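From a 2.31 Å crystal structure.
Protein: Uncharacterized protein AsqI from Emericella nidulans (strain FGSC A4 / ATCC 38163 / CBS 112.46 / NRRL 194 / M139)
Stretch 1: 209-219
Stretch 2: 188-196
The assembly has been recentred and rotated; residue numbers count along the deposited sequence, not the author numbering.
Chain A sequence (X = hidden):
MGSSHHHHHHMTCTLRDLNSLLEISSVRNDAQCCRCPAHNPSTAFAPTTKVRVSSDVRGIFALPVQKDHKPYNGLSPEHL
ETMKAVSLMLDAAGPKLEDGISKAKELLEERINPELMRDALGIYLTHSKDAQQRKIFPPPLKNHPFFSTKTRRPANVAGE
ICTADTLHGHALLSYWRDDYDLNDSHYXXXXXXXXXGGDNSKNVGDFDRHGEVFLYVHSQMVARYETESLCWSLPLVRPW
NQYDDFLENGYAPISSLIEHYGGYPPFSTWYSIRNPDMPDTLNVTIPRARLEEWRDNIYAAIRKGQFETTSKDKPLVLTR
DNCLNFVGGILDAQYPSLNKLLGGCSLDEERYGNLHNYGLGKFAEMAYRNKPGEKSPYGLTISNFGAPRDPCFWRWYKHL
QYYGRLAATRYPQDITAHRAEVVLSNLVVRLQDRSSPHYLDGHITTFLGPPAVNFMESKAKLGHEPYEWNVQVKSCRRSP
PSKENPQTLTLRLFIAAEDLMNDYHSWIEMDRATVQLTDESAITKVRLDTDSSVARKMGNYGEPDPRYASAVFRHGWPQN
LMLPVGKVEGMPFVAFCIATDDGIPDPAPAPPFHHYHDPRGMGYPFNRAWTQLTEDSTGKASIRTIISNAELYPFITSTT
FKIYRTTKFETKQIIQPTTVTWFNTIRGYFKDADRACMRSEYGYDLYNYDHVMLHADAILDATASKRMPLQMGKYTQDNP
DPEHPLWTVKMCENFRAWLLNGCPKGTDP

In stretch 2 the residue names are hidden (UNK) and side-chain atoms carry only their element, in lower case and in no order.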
# COMPACT_ATOMS: atom_id res chain seq x y z
N ARG A 209 -11.47 -31.55 -32.72
CA ARG A 209 -10.89 -31.34 -31.40
C ARG A 209 -11.43 -30.13 -30.63
O ARG A 209 -10.65 -29.38 -30.06
CB ARG A 209 -9.36 -31.21 -31.55
CG ARG A 209 -8.68 -32.43 -32.17
CD ARG A 209 -8.79 -33.66 -31.26
NE ARG A 209 -8.32 -34.89 -31.90
CZ ARG A 209 -8.08 -36.04 -31.26
NH1 ARG A 209 -8.27 -36.13 -29.94
NH2 ARG A 209 -7.66 -37.11 -31.93
N HIS A 210 -12.75 -29.95 -30.63
CA HIS A 210 -13.37 -28.83 -29.91
C HIS A 210 -12.96 -28.78 -28.44
O HIS A 210 -12.65 -27.73 -27.91
CB HIS A 210 -14.91 -28.90 -29.98
CG HIS A 210 -15.51 -28.30 -31.22
ND1 HIS A 210 -15.89 -26.98 -31.30
CD2 HIS A 210 -15.82 -28.86 -32.41
CE1 HIS A 210 -16.40 -26.74 -32.50
NE2 HIS A 210 -16.37 -27.87 -33.19
N GLY A 211 -12.95 -29.95 -27.80
CA GLY A 211 -12.73 -30.03 -26.37
C GLY A 211 -11.30 -29.72 -26.01
O GLY A 211 -11.03 -29.09 -24.99
N GLU A 212 -10.39 -30.16 -26.86
CA GLU A 212 -8.97 -29.92 -26.70
C GLU A 212 -8.64 -28.44 -26.80
O GLU A 212 -7.94 -27.88 -25.97
CB GLU A 212 -8.19 -30.68 -27.75
CG GLU A 212 -6.85 -31.15 -27.31
CD GLU A 212 -6.15 -31.90 -28.40
OE1 GLU A 212 -5.54 -31.24 -29.27
OE2 GLU A 212 -6.26 -33.14 -28.40
N VAL A 213 -9.16 -27.82 -27.85
CA VAL A 213 -9.06 -26.39 -28.08
C VAL A 213 -9.69 -25.53 -26.96
O VAL A 213 -9.08 -24.57 -26.49
CB VAL A 213 -9.70 -26.04 -29.42
CG1 VAL A 213 -9.97 -24.56 -29.54
CG2 VAL A 213 -8.81 -26.52 -30.57
N PHE A 214 -10.90 -25.89 -26.56
CA PHE A 214 -11.61 -25.23 -25.46
C PHE A 214 -10.73 -25.15 -24.21
O PHE A 214 -10.49 -24.08 -23.68
CB PHE A 214 -12.92 -25.98 -25.17
CG PHE A 214 -13.59 -25.60 -23.89
CD1 PHE A 214 -14.39 -24.47 -23.82
CD2 PHE A 214 -13.45 -26.37 -22.75
CE1 PHE A 214 -15.02 -24.11 -22.64
CE2 PHE A 214 -14.08 -26.02 -21.56
CZ PHE A 214 -14.86 -24.89 -21.51
N LEU A 215 -10.23 -26.30 -23.77
CA LEU A 215 -9.42 -26.39 -22.56
C LEU A 215 -8.08 -25.66 -22.70
O LEU A 215 -7.64 -24.96 -21.78
CB LEU A 215 -9.19 -27.86 -22.22
CG LEU A 215 -9.50 -28.34 -20.81
CD1 LEU A 215 -10.76 -27.68 -20.25
CD2 LEU A 215 -9.65 -29.87 -20.81
N TYR A 216 -7.44 -25.83 -23.85
CA TYR A 216 -6.14 -25.23 -24.10
C TYR A 216 -6.17 -23.69 -24.15
O TYR A 216 -5.33 -23.02 -23.53
CB TYR A 216 -5.57 -25.75 -25.40
CG TYR A 216 -4.31 -25.04 -25.79
CD1 TYR A 216 -3.13 -25.28 -25.11
CD2 TYR A 216 -4.30 -24.12 -26.83
CE1 TYR A 216 -1.99 -24.63 -25.45
CE2 TYR A 216 -3.14 -23.46 -27.18
CZ TYR A 216 -1.99 -23.74 -26.49
OH TYR A 216 -0.81 -23.11 -26.80
N VAL A 217 -7.12 -23.14 -24.89
CA VAL A 217 -7.25 -21.69 -24.99
C VAL A 217 -7.52 -21.07 -23.62
O VAL A 217 -6.85 -20.11 -23.23
CB VAL A 217 -8.39 -21.32 -25.95
CG1 VAL A 217 -8.72 -19.84 -25.85
CG2 VAL A 217 -8.01 -21.70 -27.38
N HIS A 218 -8.45 -21.65 -22.88
CA HIS A 218 -8.75 -21.14 -21.56
C HIS A 218 -7.60 -21.33 -20.57
O HIS A 218 -7.35 -20.46 -19.75
CB HIS A 218 -10.02 -21.78 -21.02
CG HIS A 218 -11.26 -21.26 -21.67
ND1 HIS A 218 -11.78 -21.80 -22.82
CD2 HIS A 218 -12.03 -20.19 -21.36
CE1 HIS A 218 -12.85 -21.11 -23.18
NE2 HIS A 218 -13.03 -20.13 -22.31
N SER A 219 -6.90 -22.46 -20.65
CA SER A 219 -5.74 -22.66 -19.77
C SER A 219 -4.60 -21.73 -20.12
O SER A 219 -3.84 -21.29 -19.26
CB SER A 219 -5.24 -24.10 -19.83
OG SER A 219 -4.07 -24.23 -19.04
N UNK A 188 -14.60 -12.80 -31.38
CA UNK A 188 -14.60 -13.56 -32.62
C UNK A 188 -14.38 -15.04 -32.33
O UNK A 188 -14.93 -15.89 -33.02
c UNK A 188 -12.23 -15.09 -36.53
c UNK A 188 -13.33 -15.08 -37.38
c UNK A 188 -14.55 -13.74 -35.79
c UNK A 188 -12.31 -14.42 -35.30
c UNK A 188 -13.46 -13.74 -34.91
o UNK A 188 -13.24 -15.75 -38.59
c UNK A 188 -14.49 -14.41 -37.02
c UNK A 188 -13.53 -13.01 -33.58
N UNK A 189 -13.59 -15.35 -31.31
CA UNK A 189 -13.25 -16.74 -31.00
C UNK A 189 -14.51 -17.57 -30.80
O UNK A 189 -14.60 -18.71 -31.23
c UNK A 189 -12.37 -16.83 -29.76
c UNK A 189 -11.44 -20.33 -28.75
c UNK A 189 -13.68 -20.55 -27.20
c UNK A 189 -12.78 -21.61 -27.30
c UNK A 189 -10.63 -18.69 -30.04
c UNK A 189 -11.66 -21.52 -28.07
c UNK A 189 -12.32 -19.24 -28.69
n UNK A 189 -10.41 -19.97 -29.59
c UNK A 189 -11.78 -18.20 -29.52
c UNK A 189 -13.46 -19.35 -27.89
N UNK A 190 -15.49 -16.98 -30.12
CA UNK A 190 -16.70 -17.71 -29.81
C UNK A 190 -17.52 -17.91 -31.08
O UNK A 190 -18.16 -18.95 -31.24
n UNK A 190 -15.98 -17.02 -25.36
c UNK A 190 -16.01 -18.30 -25.67
c UNK A 190 -17.48 -16.99 -28.72
c UNK A 190 -16.87 -17.18 -27.36
c UNK A 190 -16.51 -16.29 -26.41
n UNK A 190 -16.53 -18.43 -26.87
N UNK A 191 -17.49 -16.94 -31.99
CA UNK A 191 -18.14 -17.14 -33.27
C UNK A 191 -17.46 -18.29 -34.00
O UNK A 191 -18.12 -19.13 -34.61
c UNK A 191 -18.78 -14.70 -33.45
s UNK A 191 -18.64 -13.25 -34.50
c UNK A 191 -18.11 -15.88 -34.12
c UNK A 191 -19.03 -11.94 -33.36
N UNK A 192 -16.13 -18.33 -33.94
CA UNK A 192 -15.39 -19.42 -34.57
C UNK A 192 -15.75 -20.76 -33.94
O UNK A 192 -16.09 -21.71 -34.63
c UNK A 192 -13.46 -18.12 -35.43
c UNK A 192 -13.12 -20.51 -34.77
c UNK A 192 -13.88 -19.20 -34.47
N UNK A 193 -15.68 -20.80 -32.61
CA UNK A 193 -15.82 -22.04 -31.86
C UNK A 193 -17.23 -22.65 -31.99
O UNK A 193 -17.36 -23.87 -32.09
o UNK A 193 -15.74 -26.40 -27.09
c UNK A 193 -16.77 -24.38 -27.92
c UNK A 193 -15.69 -25.26 -27.88
c UNK A 193 -14.55 -25.01 -28.64
c UNK A 193 -16.70 -23.26 -28.74
c UNK A 193 -15.49 -21.77 -30.38
c UNK A 193 -15.57 -22.99 -29.51
c UNK A 193 -14.50 -23.89 -29.44
N UNK A 194 -18.26 -21.80 -32.00
CA UNK A 194 -19.66 -22.26 -31.96
C UNK A 194 -20.20 -22.83 -33.27
O UNK A 194 -21.37 -23.23 -33.34
c UNK A 194 -21.74 -18.16 -27.77
c UNK A 194 -21.23 -19.55 -29.74
n UNK A 194 -21.21 -19.26 -28.31
c UNK A 194 -20.59 -20.88 -30.03
n UNK A 194 -22.33 -17.25 -28.55
c UNK A 194 -20.57 -21.12 -31.52
n UNK A 194 -21.68 -17.98 -26.46
N UNK A 195 -19.37 -22.85 -34.30
CA UNK A 195 -19.74 -23.48 -35.55
C UNK A 195 -19.42 -24.96 -35.47
O UNK A 195 -18.44 -25.36 -34.83
N UNK A 196 -20.24 -25.77 -36.14
CA UNK A 196 -20.12 -27.23 -36.11
C UNK A 196 -18.81 -27.71 -36.73
O UNK A 196 -18.20 -28.67 -36.25
c UNK A 196 -21.31 -27.86 -36.81

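Position 188 carries one carbon, then a ring of six carbons bearing an oxygen: a tyrosine. Its side chain stays out of reach of stretch 1; the O of Tyr-188 accepts from the N of position 192 at 2.9 Å, a bond within the helix.

Position 189 has one carbon leading into fused five- and six-membered rings of eight carbons and one nitrogen. CA-to-CB points toward the other helix, and the rings meet two valines, Phe-214 and His-218. This can only be tryptophan. Trp-189 CZ2 lies 3.8 Å from Val-213 CG1, near the ring plane, and NE1 lies 3.7 Å from Val-217 CG2. The edge of His-218 is directed at its face in an offset edge-to-face pair, planes at 86°.

Position 190 shows one carbon and a five-membered ring of three carbons and two nitrogens, a histidine; the ring of His-190 comes nearer than its CA-to-CB bond suggests, yet makes no contact.

Position 191 is an unbranched chain of two carbons, a sulfur and a carbon: Met-191, out of reach. Position 192, one carbon carrying two more, is Val-192, also out of reach.

At position 193 a carbon bears a six-carbon ring with one oxygen. CA-to-CB runs sideways, but the end of the side chain comes nearer, reaching both His-210 and Phe-214. The oxygen on the ring makes this tyrosine. Over one face of Tyr-193 sits His-210 ND1, 3.6 Å from Tyr-193 CE1, in an edge-to-face pair with planes at 77°. OH lies 3.4 Å from Phe-214 CB, its hydrogen bonding satisfied elsewhere in the structure.

Position 194 has three carbons, a nitrogen, then a carbon with two more nitrogens: Arg-194, whose CA-to-CB bond points away. Position 195 has no side-chain atoms and is Gly-195; its O stands 3.4 Å from His-210 CE1. Position 196 has a single carbon pointing away, hence Ala-196, which contributes its O, 3.7 Å from His-210 NE2.

The helices run nearly antiparallel, at 166°, with axes 12.3 Å apart at closest approach. Large aromatic side chains span that gap: Trp-189 and Tyr-193, one helical turn apart, each with chi1 t, reach the facing helix. There the CA-to-CB bonds of Val-213 and Val-217 point toward stretch 2, and both side chains pack on Trp-189, while His-218 is held by its ND1 donating to Phe-214 O at 2.8 Å. At the other end, His-210 sets its edge near the carbonyls of 193, 195 and 196, with CE1 3.1 Å from Tyr-193 O. No hydrogen bond crosses; the contact rests on apolar and edge-to-face aromatic packing, plus close approaches of the His-210 edge to backbone oxygens, with 402 Å² buried over both sides.

Stretch 2, residues 188-196: YWHMVYRGA
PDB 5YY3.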